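Local coordinates for alpha-1,6-mannanase (Bacteroides thetaiotaomicron, PDB 4V1S), which probably hydrolyses alpha-1,6-mannosidic linkages in mannans, as a glycoside hydrolase family 76 homologue from a gut symbiont, at residues T66-E71 against F110-N115. Residues are numbered along the deposited sequence; the frame is centred on the assembly and turned at random.
Sequences THSYYE and FLNFDN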
# COMPACT_ATOMS: atom_id res chain seq x y z
N THR A 66 -8.74 -0.84 23.68
CA THR A 66 -7.48 -0.47 23.05
C THR A 66 -7.73 0.22 21.71
O THR A 66 -8.88 0.31 21.24
CB THR A 66 -6.58 -1.71 22.76
OG1 THR A 66 -7.05 -2.38 21.58
CG2 THR A 66 -6.52 -2.68 23.93
N HIS A 67 -6.66 0.68 21.10
CA HIS A 67 -6.68 1.09 19.68
C HIS A 67 -5.92 0.12 18.79
O HIS A 67 -5.36 0.51 17.74
CB HIS A 67 -6.14 2.51 19.51
CG HIS A 67 -6.96 3.55 20.21
ND1 HIS A 67 -8.20 3.95 19.77
CD2 HIS A 67 -6.70 4.26 21.33
CE1 HIS A 67 -8.68 4.86 20.60
NE2 HIS A 67 -7.79 5.07 21.56
N SER A 68 -5.92 -1.14 19.20
CA SER A 68 -5.26 -2.24 18.49
C SER A 68 -6.34 -3.17 17.96
O SER A 68 -7.52 -3.08 18.35
CB SER A 68 -4.33 -3.03 19.43
OG SER A 68 -3.33 -2.19 19.98
N TYR A 69 -5.93 -4.03 17.02
CA TYR A 69 -6.84 -4.92 16.29
C TYR A 69 -6.34 -6.34 16.33
O TYR A 69 -5.13 -6.59 16.26
CB TYR A 69 -6.96 -4.45 14.83
CG TYR A 69 -7.71 -3.14 14.77
CD1 TYR A 69 -7.04 -1.93 14.99
CD2 TYR A 69 -9.09 -3.09 14.54
CE1 TYR A 69 -7.73 -0.73 15.04
CE2 TYR A 69 -9.79 -1.89 14.57
CZ TYR A 69 -9.09 -0.71 14.81
OH TYR A 69 -9.74 0.50 14.86
N TYR A 70 -7.30 -7.26 16.41
CA TYR A 70 -7.05 -8.67 16.21
C TYR A 70 -6.78 -8.97 14.75
O TYR A 70 -7.23 -8.26 13.88
CB TYR A 70 -8.26 -9.51 16.62
CG TYR A 70 -8.63 -9.51 18.09
CD1 TYR A 70 -7.79 -10.06 19.03
CD2 TYR A 70 -9.85 -9.02 18.51
CE1 TYR A 70 -8.16 -10.11 20.37
CE2 TYR A 70 -10.22 -9.07 19.83
CZ TYR A 70 -9.36 -9.60 20.77
OH TYR A 70 -9.74 -9.67 22.10
N GLU A 71 -6.04 -10.06 14.49
CA GLU A 71 -5.76 -10.46 13.11
C GLU A 71 -6.98 -10.96 12.36
O GLU A 71 -7.13 -10.69 11.18
CB GLU A 71 -4.69 -11.55 13.06
CG GLU A 71 -4.28 -12.00 11.65
CD GLU A 71 -3.78 -10.88 10.73
OE1 GLU A 71 -3.40 -9.81 11.23
OE2 GLU A 71 -3.79 -11.05 9.49
N PHE A 110 -1.33 6.11 14.89
CA PHE A 110 0.14 6.31 14.99
C PHE A 110 0.70 5.79 16.30
O PHE A 110 1.72 5.06 16.33
CB PHE A 110 0.49 7.78 14.80
CG PHE A 110 1.96 8.05 14.93
CD1 PHE A 110 2.84 7.69 13.92
CD2 PHE A 110 2.48 8.62 16.08
CE1 PHE A 110 4.20 7.94 14.03
CE2 PHE A 110 3.83 8.86 16.21
CZ PHE A 110 4.70 8.54 15.17
N LEU A 111 -0.03 6.05 17.36
CA LEU A 111 0.36 5.56 18.69
C LEU A 111 0.23 4.04 18.77
O LEU A 111 1.02 3.39 19.46
CB LEU A 111 -0.45 6.27 19.79
CG LEU A 111 -0.14 7.76 19.93
CD1 LEU A 111 -1.15 8.43 20.86
CD2 LEU A 111 1.28 8.03 20.41
N ASN A 112 -0.73 3.47 18.05
CA ASN A 112 -0.76 2.02 17.97
C ASN A 112 0.45 1.45 17.21
O ASN A 112 0.99 0.41 17.59
CB ASN A 112 -2.06 1.54 17.34
CG ASN A 112 -2.22 0.03 17.42
OD1 ASN A 112 -2.02 -0.56 18.48
ND2 ASN A 112 -2.48 -0.60 16.29
N PHE A 113 0.83 2.11 16.12
CA PHE A 113 2.00 1.74 15.37
C PHE A 113 3.24 1.76 16.26
O PHE A 113 4.13 0.93 16.08
CB PHE A 113 2.22 2.63 14.12
CG PHE A 113 1.60 2.06 12.89
CD1 PHE A 113 0.20 2.15 12.69
CD2 PHE A 113 2.35 1.38 11.95
CE1 PHE A 113 -0.39 1.56 11.59
CE2 PHE A 113 1.74 0.77 10.84
CZ PHE A 113 0.38 0.87 10.65
N ASP A 114 3.28 2.65 17.25
CA ASP A 114 4.42 2.65 18.20
C ASP A 114 4.57 1.25 18.91
O ASP A 114 5.67 0.86 19.30
CB ASP A 114 4.28 3.78 19.23
CG ASP A 114 4.77 5.17 18.72
OD1 ASP A 114 5.51 5.32 17.68
OD2 ASP A 114 4.40 6.15 19.45
N ASN A 115 3.46 0.53 19.07
CA ASN A 115 3.51 -0.82 19.66
C ASN A 115 4.31 -1.77 18.81
O ASN A 115 4.81 -2.76 19.32
CB ASN A 115 2.14 -1.40 19.88
CG ASN A 115 1.37 -0.64 20.93
OD1 ASN A 115 1.89 -0.30 21.99
ND2 ASN A 115 0.10 -0.38 20.65
O HOH W 1 -3.23 -3.49 15.86
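Asn-112 holds CG anti to its backbone N (chi1 -172°), which carries the carboxamide off the helix toward the loop 66-71, where Ser-68 has its hydroxyl turned beside its own backbone N (chi1 -59°) and meets it. Ser-68 OG donates to Asn-112 OD1 over 2.6 Å, from a position tilted 34° from the carbonyl plane. The other face of that plane is taken by Asn-115, three residues further along the chain, whose ND2 donates to Asn-112 OD1 over 3.0 Å; this oxygen lies almost in the amide plane of Asn-115. Two donors from opposite faces thus grip a single carbonyl oxygen. The amide nitrogen is used as well: Asn-112 ND2 donates to a water 3.0 Å away, and the same water accepts from Tyr-69 N, also at 3.0 Å, so one carboxamide reaches two consecutive residues of the loop. The pattern of two donors at OD1 and a water at ND2 is consistent with this orientation of the carboxamide. His-67 O lies 3.2 Å from Asn-112 CG, against the carboxamide carbon; its geometry to ND2 is too poor for a hydrogen bond. Replacing Asn-112 by a leucine would probably leave the Ser-68 hydroxyl and the Asn-115 amide without their shared acceptor and the bridging water without one of its donors.

On the loop side, Ser-68 N donates to Thr-66 OG1 over 2.9 Å, the hydrogen bond of an ST turn, which steadies the backbone just before the serine. Beyond it, Tyr-69 is buried against helix 81-97 and its hydroxyl bonds to Asp-58, while Asn-112 also touches Asn-84 of helix 81-97. The contact is small and polar, joining the loop between helices 46-61 and 81-97 to the C-terminal part of helix 99-114 in the (alpha/alpha)6 barrel usual for family 76.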